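PDB 6GL2: endoglucanase, family GH5 from Zobellia galactanivorans, which hydrolyses hemicellulose, probably including mixed-linked glucan, as a family 5 glycoside hydrolase, and may also have cellulase activity. Local coordinates for residues V198-A203 against N211-P216; E126-W131 against H177-D182; A203-N208 against D257-K262. One frame throughout, in Å; residues are numbered along the deposited sequence.

Contact 1 of 3, residues V198-A203 against N211-P216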
loop_
_atom_site.group_PDB
_atom_site.type_symbol
_atom_site.label_atom_id
_atom_site.label_comp_id
_atom_site.label_asym_id
_atom_site.label_seq_id
_atom_site.Cartn_x
_atom_site.Cartn_y
_atom_site.Cartn_z
ATOM N N VAL A 198 -5.332 -6.862 2.039
ATOM C CA VAL A 198 -6.544 -6.340 2.635
ATOM C C VAL A 198 -6.215 -5.546 3.865
ATOM O O VAL A 198 -5.702 -6.107 4.830
ATOM C CB VAL A 198 -7.561 -7.478 2.907
ATOM C CG1 VAL A 198 -8.788 -7.060 3.700
ATOM C CG2 VAL A 198 -7.979 -8.214 1.628
ATOM N N SER A 199 -6.567 -4.286 3.870
ATOM C CA SER A 199 -6.247 -3.361 4.948
ATOM C C SER A 199 -7.255 -3.381 6.091
ATOM O O SER A 199 -8.410 -3.701 5.953
ATOM C CB SER A 199 -6.214 -1.918 4.438
ATOM O OG SER A 199 -7.513 -1.540 4.020
ATOM N N THR A 200 -6.752 -2.982 7.267
ATOM C CA THR A 200 -7.621 -2.552 8.358
ATOM C C THR A 200 -8.231 -1.220 7.970
ATOM O O THR A 200 -7.912 -0.565 6.981
ATOM C CB THR A 200 -6.777 -2.375 9.608
ATOM O OG1 THR A 200 -5.672 -1.526 9.271
ATOM C CG2 THR A 200 -6.211 -3.710 10.161
ATOM N N TYR A 201 -9.206 -0.786 8.784
ATOM C CA TYR A 201 -9.755 0.551 8.658
ATOM C C TYR A 201 -8.572 1.541 8.655
ATOM O O TYR A 201 -7.764 1.528 9.542
ATOM C CB TYR A 201 -10.722 0.803 9.823
ATOM C CG TYR A 201 -11.347 2.188 9.775
ATOM C CD1 TYR A 201 -10.667 3.308 10.199
ATOM C CD2 TYR A 201 -12.630 2.380 9.315
ATOM C CE1 TYR A 201 -11.224 4.586 10.151
ATOM C CE2 TYR A 201 -13.188 3.661 9.253
ATOM C CZ TYR A 201 -12.510 4.748 9.668
ATOM O OH TYR A 201 -13.077 5.996 9.566
ATOM N N ALA A 202 -8.545 2.393 7.618
ATOM C CA ALA A 202 -7.529 3.427 7.472
ATOM C C ALA A 202 -6.120 2.876 7.285
ATOM O O ALA A 202 -5.136 3.622 7.410
ATOM C CB ALA A 202 -7.589 4.484 8.548
ATOM N N ALA A 203 -5.984 1.573 7.098
ATOM C CA ALA A 203 -4.690 0.871 7.250
ATOM C C ALA A 203 -4.092 1.139 8.598
ATOM O O ALA A 203 -2.885 1.098 8.815
ATOM C CB ALA A 203 -3.702 1.197 6.127
ATOM N N ASN A 211 -8.604 -5.438 16.075
ATOM C CA ASN A 211 -9.490 -6.429 16.672
ATOM C C ASN A 211 -10.706 -6.712 15.764
ATOM O O ASN A 211 -11.173 -7.857 15.681
ATOM C CB ASN A 211 -9.869 -5.981 18.114
ATOM C CG ASN A 211 -8.649 -6.036 19.123
ATOM O OD1 ASN A 211 -7.740 -6.884 18.993
ATOM N ND2 ASN A 211 -8.642 -5.144 20.149
ATOM N N ASP A 212 -11.161 -5.678 15.006
ATOM C CA ASP A 212 -12.346 -5.804 14.171
ATOM C C ASP A 212 -12.060 -6.246 12.743
ATOM O O ASP A 212 -13.012 -6.474 11.999
ATOM C CB ASP A 212 -13.127 -4.516 14.204
ATOM C CG ASP A 212 -13.899 -4.327 15.526
ATOM O OD1 ASP A 212 -13.843 -5.219 16.405
ATOM O OD2 ASP A 212 -14.507 -3.265 15.665
ATOM N N TYR A 213 -10.818 -6.453 12.375
ATOM C CA TYR A 213 -10.463 -6.825 11.032
ATOM C C TYR A 213 -10.975 -8.195 10.667
ATOM O O TYR A 213 -10.770 -9.157 11.443
ATOM C CB TYR A 213 -8.966 -6.843 11.014
ATOM C CG TYR A 213 -8.323 -7.302 9.728
ATOM C CD1 TYR A 213 -8.266 -6.437 8.667
ATOM C CD2 TYR A 213 -7.749 -8.551 9.591
ATOM C CE1 TYR A 213 -7.646 -6.808 7.473
ATOM C CE2 TYR A 213 -7.150 -8.945 8.393
ATOM C CZ TYR A 213 -7.097 -8.018 7.329
ATOM O OH TYR A 213 -6.416 -8.441 6.159
ATOM N N LEU A 214 -11.553 -8.352 9.496
ATOM C CA LEU A 214 -12.029 -9.584 8.980
ATOM C C LEU A 214 -11.455 -9.875 7.613
ATOM O O LEU A 214 -11.565 -9.049 6.695
ATOM C CB LEU A 214 -13.579 -9.629 8.851
ATOM C CG LEU A 214 -14.297 -9.544 10.197
ATOM C CD1 LEU A 214 -15.789 -9.316 9.916
ATOM C CD2 LEU A 214 -14.067 -10.808 11.016
ATOM N N VAL A 215 -10.948 -11.057 7.392
ATOM C CA VAL A 215 -10.504 -11.488 6.071
ATOM C C VAL A 215 -11.698 -12.134 5.349
ATOM O O VAL A 215 -12.300 -13.123 5.846
ATOM C CB VAL A 215 -9.377 -12.544 6.150
ATOM C CG1 VAL A 215 -9.016 -13.081 4.778
ATOM C CG2 VAL A 215 -8.155 -11.935 6.815
ATOM N N PRO A 216 -12.147 -11.595 4.213
ATOM C CA PRO A 216 -13.269 -12.146 3.498
ATOM C C PRO A 216 -13.109 -13.620 3.232
ATOM O O PRO A 216 -12.085 -14.084 2.716
ATOM C CB PRO A 216 -13.293 -11.339 2.186
ATOM C CG PRO A 216 -12.687 -10.045 2.567
ATOM C CD PRO A 216 -11.612 -10.363 3.551
#
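Tyr213 lies against Val198 and Thr200 where strand 196-199 of the (beta/alpha)8 barrel runs out, and so ties together the start and the return of one beta-alpha-beta unit. The chain leaves strand 196-199, passes through the short helix 207-212, and comes back as a loop leading to strand 222-227. On that return, CG of Tyr213 is anti to the backbone N (chi1 176°), which directs CG toward the strand; the ring continues in that direction, and its hydroxyl donates to the carbonyl oxygen of Val198, with 2.8 Å between Tyr213 OH and Val198 O. The donor stands above the carbonyl plane, 35° out of it. One methyl of Val198 packs beside the same ring, CG1 lying 4.0 Å from Tyr213 CE1, and also reaches the ring of Pro216. One atom nearer the ring's root, Thr200, its side chain roughly perpendicular to that of the tyrosine, brings CG2 to 3.7 Å from Tyr213 CD1. Thr200 OG1 is hydrogen-bonded to Ser204 O, and the methyl branch is the one that meets the ring. An alanine in place of Tyr213 would probably leave Val198 O without this donor and open a gap between the Val198 and Thr200 methyls and the returning loop. The rim of the ring also meets a second carbonyl: Ser199 O lies in the ring plane, 3.5 Å from Tyr213 CE1.

Contact 2 of 3, residues E126-W131 against H177-D182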
loop_
_atom_site.group_PDB
_atom_site.type_symbol
_atom_site.label_atom_id
_atom_site.label_comp_id
_atom_site.label_asym_id
_atom_site.label_seq_id
_atom_site.Cartn_x
_atom_site.Cartn_y
_atom_site.Cartn_z
ATOM N N GLU A 126 -20.581 -0.062 -6.895
ATOM C CA GLU A 126 -19.490 0.529 -7.675
ATOM C C GLU A 126 -18.200 -0.254 -7.493
ATOM O O GLU A 126 -17.531 -0.547 -8.503
ATOM C CB GLU A 126 -19.293 2.013 -7.312
ATOM C CG GLU A 126 -18.231 2.594 -8.243
ATOM C CD GLU A 126 -18.156 4.113 -8.245
ATOM O OE1 GLU A 126 -18.868 4.761 -7.470
ATOM O OE2 GLU A 126 -17.290 4.565 -9.064
ATOM N N LEU A 127 -17.866 -0.605 -6.279
ATOM C CA LEU A 127 -16.625 -1.343 -6.025
ATOM C C LEU A 127 -16.560 -2.663 -6.729
ATOM O O LEU A 127 -15.569 -3.058 -7.249
ATOM C CB LEU A 127 -16.397 -1.570 -4.528
ATOM C CG LEU A 127 -15.595 -0.626 -3.729
ATOM C CD1 LEU A 127 -15.494 -1.231 -2.312
ATOM C CD2 LEU A 127 -14.179 -0.525 -4.353
ATOM N N SER A 128 -17.699 -3.366 -6.739
ATOM C CA SER A 128 -17.745 -4.652 -7.408
ATOM C C SER A 128 -17.441 -4.473 -8.906
ATOM O O SER A 128 -16.639 -5.236 -9.465
ATOM C CB SER A 128 -19.164 -5.243 -7.258
ATOM O OG SER A 128 -19.178 -6.526 -7.819
ATOM N N LYS A 129 -18.024 -3.469 -9.533
ATOM C CA LYS A 129 -17.861 -3.202 -10.967
ATOM C C LYS A 129 -16.391 -2.789 -11.231
ATOM O O LYS A 129 -15.738 -3.213 -12.211
ATOM C CB LYS A 129 -18.755 -2.101 -11.458
ATOM C CG LYS A 129 -20.210 -2.497 -11.656
ATOM C CD LYS A 129 -20.360 -3.650 -12.595
ATOM C CE LYS A 129 -21.833 -4.022 -12.772
ATOM N NZ LYS A 129 -22.026 -5.271 -13.565
ATOM N N VAL A 130 -15.813 -1.910 -10.391
ATOM C CA VAL A 130 -14.463 -1.397 -10.599
ATOM C C VAL A 130 -13.486 -2.530 -10.400
ATOM O O VAL A 130 -12.598 -2.683 -11.243
ATOM C CB VAL A 130 -14.214 -0.188 -9.683
ATOM C CG1 VAL A 130 -12.709 0.214 -9.676
ATOM C CG2 VAL A 130 -15.072 0.986 -10.180
ATOM N N TRP A 131 -13.521 -3.311 -9.317
ATOM C CA TRP A 131 -12.618 -4.385 -9.111
ATOM C C TRP A 131 -12.739 -5.449 -10.185
ATOM O O TRP A 131 -11.745 -6.088 -10.565
ATOM C CB TRP A 131 -12.578 -4.981 -7.668
ATOM C CG TRP A 131 -11.484 -4.372 -6.873
ATOM C CD1 TRP A 131 -11.596 -3.543 -5.752
ATOM C CD2 TRP A 131 -10.088 -4.456 -7.171
ATOM N NE1 TRP A 131 -10.357 -3.136 -5.347
ATOM C CE2 TRP A 131 -9.388 -3.670 -6.174
ATOM C CE3 TRP A 131 -9.347 -5.144 -8.124
ATOM C CZ2 TRP A 131 -8.030 -3.485 -6.221
ATOM C CZ3 TRP A 131 -8.001 -4.976 -8.130
ATOM C CH2 TRP A 131 -7.312 -4.182 -7.185
ATOM N N HIS A 177 -14.222 -4.630 1.627
ATOM C CA HIS A 177 -13.230 -5.655 1.321
ATOM C C HIS A 177 -13.891 -6.923 0.847
ATOM O O HIS A 177 -13.361 -7.650 -0.027
ATOM C CB HIS A 177 -12.313 -5.927 2.494
ATOM C CG HIS A 177 -11.265 -4.842 2.696
ATOM N ND1 HIS A 177 -10.400 -4.440 1.660
ATOM C CD2 HIS A 177 -10.960 -4.079 3.784
ATOM C CE1 HIS A 177 -9.547 -3.594 2.166
ATOM N NE2 HIS A 177 -9.893 -3.315 3.448
ATOM N N GLN A 178 -15.010 -7.273 1.468
ATOM C CA GLN A 178 -15.754 -8.497 1.056
ATOM C C GLN A 178 -16.179 -8.389 -0.405
ATOM O O GLN A 178 -15.898 -9.364 -1.144
ATOM C CB GLN A 178 -16.956 -8.712 1.994
ATOM C CG GLN A 178 -17.793 -9.951 1.646
ATOM C CD GLN A 178 -17.238 -11.250 2.049
ATOM O OE1 GLN A 178 -17.274 -12.229 1.229
ATOM N NE2 GLN A 178 -16.722 -11.345 3.235
ATOM N N VAL A 179 -16.766 -7.286 -0.776
ATOM C CA VAL A 179 -17.196 -7.053 -2.169
ATOM C C VAL A 179 -15.983 -7.180 -3.087
ATOM O O VAL A 179 -16.072 -7.722 -4.197
ATOM C CB VAL A 179 -17.830 -5.668 -2.344
ATOM C CG1 VAL A 179 -17.920 -5.300 -3.808
ATOM C CG2 VAL A 179 -19.186 -5.651 -1.675
ATOM N N SER A 180 -14.861 -6.563 -2.724
ATOM C CA SER A 180 -13.682 -6.440 -3.573
ATOM C C SER A 180 -12.999 -7.764 -3.745
ATOM O O SER A 180 -12.638 -8.183 -4.877
ATOM C CB SER A 180 -12.758 -5.437 -3.018
ATOM O OG SER A 180 -13.299 -4.142 -2.895
ATOM N N VAL A 181 -12.739 -8.488 -2.678
ATOM C CA VAL A 181 -12.190 -9.838 -2.798
ATOM C C VAL A 181 -13.088 -10.730 -3.636
ATOM O O VAL A 181 -12.639 -11.452 -4.504
ATOM C CB VAL A 181 -11.859 -10.442 -1.419
ATOM C CG1 VAL A 181 -11.544 -11.960 -1.475
ATOM C CG2 VAL A 181 -10.750 -9.669 -0.730
ATOM N N ASP A 182 -14.385 -10.722 -3.326
ATOM C CA ASP A 182 -15.293 -11.560 -4.071
ATOM C C ASP A 182 -15.233 -11.221 -5.560
ATOM O O ASP A 182 -15.251 -12.128 -6.424
ATOM C CB ASP A 182 -16.712 -11.431 -3.510
ATOM C CG ASP A 182 -16.924 -12.091 -2.187
ATOM O OD1 ASP A 182 -16.160 -12.911 -1.732
ATOM O OD2 ASP A 182 -18.044 -11.823 -1.626
HETATM O O HOH W 1 -18.379 -8.402 -5.724
#
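Leu127, Ser128 and Trp131 meet Val179 and Ser180 in a helix-to-helix contact on the outside of the barrel, between neighbouring helices 117-137 and 167-186. The two short segments run in broadly the same direction, their axes 8.5 Å apart at closest approach and crossing at -29°. CG1 of Val179, anti to the backbone N, presses on the turn around Ser128, 3.5 Å from Ser128 N and 3.7 Å from Ser128 CB, and also comes near Leu127 CB. In the (beta/alpha)8 fold these helices stand before and after strand 145-148, so the packing joins successive units of the barrel wall. Nearer that wall, Ser180 fits between Leu127 and Trp131. Its OG, anti to the carbonyl carbon, is hydrogen-bonded to Tyr176 O in its own helix; it approaches Trp131 CD1 obliquely at 3.4 Å and Leu127 CD1 at 3.7 Å. The indole nitrogen of Trp131 is bonded to Thr149 O, which helps to hold the ring beside the residue that follows strand 145-148. On the more open side of the interface one water spans the helices, donating to Val179 O at 2.8 Å and hydrogen-bonded to Ser128 OG at 2.9 Å.

Contact 3 of 3, residues A203-N208 against D257-K262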
loop_
_atom_site.group_PDB
_atom_site.type_symbol
_atom_site.label_atom_id
_atom_site.label_comp_id
_atom_site.label_asym_id
_atom_site.label_seq_id
_atom_site.Cartn_x
_atom_site.Cartn_y
_atom_site.Cartn_z
ATOM N N ALA A 203 -5.984 1.573 7.098
ATOM C CA ALA A 203 -4.690 0.871 7.250
ATOM C C ALA A 203 -4.092 1.139 8.598
ATOM O O ALA A 203 -2.885 1.098 8.815
ATOM C CB ALA A 203 -3.702 1.197 6.127
ATOM N N SER A 204 -4.945 1.388 9.612
ATOM C CA SER A 204 -4.549 1.678 10.980
ATOM C C SER A 204 -4.029 0.478 11.715
ATOM O O SER A 204 -4.425 -0.621 11.511
ATOM C CB SER A 204 -5.806 2.160 11.707
ATOM O OG SER A 204 -5.472 2.616 13.039
ATOM N N THR A 205 -3.176 0.830 12.689
ATOM C CA THR A 205 -2.668 -0.183 13.657
ATOM C C THR A 205 -3.358 0.039 15.007
ATOM O O THR A 205 -2.905 -0.612 15.987
ATOM C CB THR A 205 -1.133 -0.181 13.723
ATOM O OG1 THR A 205 -0.715 1.075 14.222
ATOM C CG2 THR A 205 -0.467 -0.533 12.361
ATOM N N ALA A 206 -4.311 0.940 15.116
ATOM C CA ALA A 206 -5.098 1.149 16.361
ATOM C C ALA A 206 -5.657 -0.221 16.742
ATOM O O ALA A 206 -6.076 -1.063 15.956
ATOM C CB ALA A 206 -6.124 2.234 16.133
ATOM N N SER A 207 -5.734 -0.483 18.081
ATOM C CA SER A 207 -6.202 -1.793 18.543
ATOM C C SER A 207 -7.646 -2.150 18.105
ATOM O O SER A 207 -7.893 -3.292 17.833
ATOM C CB SER A 207 -6.050 -1.953 20.093
ATOM O OG SER A 207 -4.713 -1.685 20.435
ATOM N N ASN A 208 -8.524 -1.170 18.047
ATOM C CA ASN A 208 -9.887 -1.449 17.602
ATOM C C ASN A 208 -9.950 -1.854 16.125
ATOM O O ASN A 208 -10.647 -2.788 15.753
ATOM C CB ASN A 208 -10.880 -0.307 17.860
ATOM C CG ASN A 208 -10.382 1.022 17.431
ATOM O OD1 ASN A 208 -9.320 1.148 16.762
ATOM N ND2 ASN A 208 -11.085 2.051 17.847
ATOM N N ASP A 257 5.562 -5.222 17.408
ATOM C CA ASP A 257 5.193 -6.462 18.152
ATOM C C ASP A 257 3.665 -6.623 18.321
ATOM O O ASP A 257 3.157 -7.696 18.254
ATOM C CB ASP A 257 5.899 -6.540 19.537
ATOM C CG ASP A 257 7.355 -6.705 19.440
ATOM O OD1 ASP A 257 7.925 -7.192 18.457
ATOM O OD2 ASP A 257 8.018 -6.565 20.531
ATOM N N LYS A 258 2.950 -5.490 18.451
ATOM C CA LYS A 258 1.503 -5.474 18.438
ATOM C C LYS A 258 0.928 -6.065 17.133
ATOM O O LYS A 258 0.044 -6.887 17.072
ATOM C CB LYS A 258 0.981 -4.062 18.690
ATOM C CG LYS A 258 -0.442 -3.727 18.497
ATOM C CD LYS A 258 -0.665 -2.222 18.808
ATOM C CE LYS A 258 -0.474 -1.213 17.613
ATOM N NZ LYS A 258 -0.769 0.308 17.652
ATOM N N ILE A 259 1.507 -5.581 16.024
ATOM C CA ILE A 259 1.111 -6.026 14.674
ATOM C C ILE A 259 1.454 -7.519 14.501
ATOM O O ILE A 259 0.659 -8.337 14.052
ATOM C CB ILE A 259 1.849 -5.162 13.637
ATOM C CG1 ILE A 259 1.420 -3.694 13.765
ATOM C CG2 ILE A 259 1.756 -5.779 12.227
ATOM C CD1 ILE A 259 2.315 -2.760 12.974
ATOM N N ARG A 260 2.692 -7.897 14.853
ATOM C CA ARG A 260 3.103 -9.297 14.795
ATOM C C ARG A 260 2.216 -10.214 15.639
ATOM O O ARG A 260 1.708 -11.239 15.221
ATOM C CB ARG A 260 4.573 -9.490 15.251
ATOM C CG ARG A 260 5.015 -10.927 15.464
ATOM C CD ARG A 260 6.241 -11.022 16.378
ATOM N NE ARG A 260 6.005 -10.545 17.786
ATOM C CZ ARG A 260 6.980 -10.264 18.649
ATOM N NH1 ARG A 260 8.265 -10.366 18.261
ATOM N NH2 ARG A 260 6.697 -9.836 19.870
ATOM N N ASP A 261 2.040 -9.769 16.882
ATOM C CA ASP A 261 1.257 -10.615 17.829
ATOM C C ASP A 261 -0.166 -10.897 17.382
ATOM O O ASP A 261 -0.701 -12.010 17.510
ATOM C CB ASP A 261 1.322 -10.048 19.239
ATOM C CG ASP A 261 2.729 -10.114 19.853
ATOM O OD1 ASP A 261 3.612 -10.809 19.335
ATOM O OD2 ASP A 261 2.905 -9.405 20.904
ATOM N N LYS A 262 -0.812 -9.867 16.804
ATOM C CA LYS A 262 -2.209 -9.986 16.365
ATOM C C LYS A 262 -2.243 -10.791 15.073
ATOM O O LYS A 262 -2.905 -11.780 14.959
ATOM C CB LYS A 262 -2.888 -8.635 16.158
ATOM C CG LYS A 262 -4.302 -8.730 15.622
ATOM C CD LYS A 262 -5.153 -9.333 16.750
ATOM C CE LYS A 262 -6.664 -9.302 16.591
ATOM N NZ LYS A 262 -7.237 -9.848 17.879
HETATM O O HOH W 2 -2.606 -0.302 20.414
#
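Lys258 and Thr205 are brought together by a bend at chi3 of the lysine (89°) and by a threonine chi1 of 64°. Lys258 starts out extended, then turns at that bend, which swings CE over to within 3.0 Å of Thr205 O. In Thr205 OG1 sits between the backbone N and the carbonyl carbon, while CG2 is anti to that carbon and faces Ile259. The two branches thus serve different partners. CG2 packs on the tip of the isoleucine, 3.6 Å from Ile259 CD1, and OG1 is hydrogen-bonded to Glu255. From Lys258 the ammonium group gives a weak hydrogen bond to the backbone, with NZ 2.9 Å from Thr205 O. Its stronger partner is the same Glu255, one turn earlier in the helix, which therefore holds both residues across the contact. In the (beta/alpha)8 barrel this joins the loop after strand 196-199 to helix 246-266, the long helix between strands 222-227 and 271-276. Ile259 lies on the inner side of that helix, against Val271 and Met273 of strand 271-276, whereas Lys258 is nearer the surface, where a water accepts a weak bond from its NZ. The loop is shaped by an ST turn, Ser204 OG accepting from Ala206 N at 2.9 Å and 162°, just as helix 207-212 begins. Across the contact the side chains of Thr205 and Lys258 meet at about a right angle, Thr205 OG1 lying 3.5 Å from Lys258 NZ.

In the fold
All three contacts lie in or around one eight-stranded parallel barrel, among its strands, loops and outer helices. Contact 2 closes along the chain before contact 1 opens; contacts 1 and 3 cross, sharing Ala203 and helix 207-212. Their centres lie about 10 Å apart, and Asn211 OD1 of contact 1 is probably hydrogen-bonded to Lys262 NZ of contact 3. Contacts 1 and 2, about 15 Å between centres, meet where helix 167-186 backs on strand 196-199, with a probable hydrogen bond between His177 NE2 and Ser199 OG. Contacts 2 and 3 do not touch, their centres about 25 Å apart. Contact 1 thus stands between the others, and together they link successive helices and strands around part of the barrel.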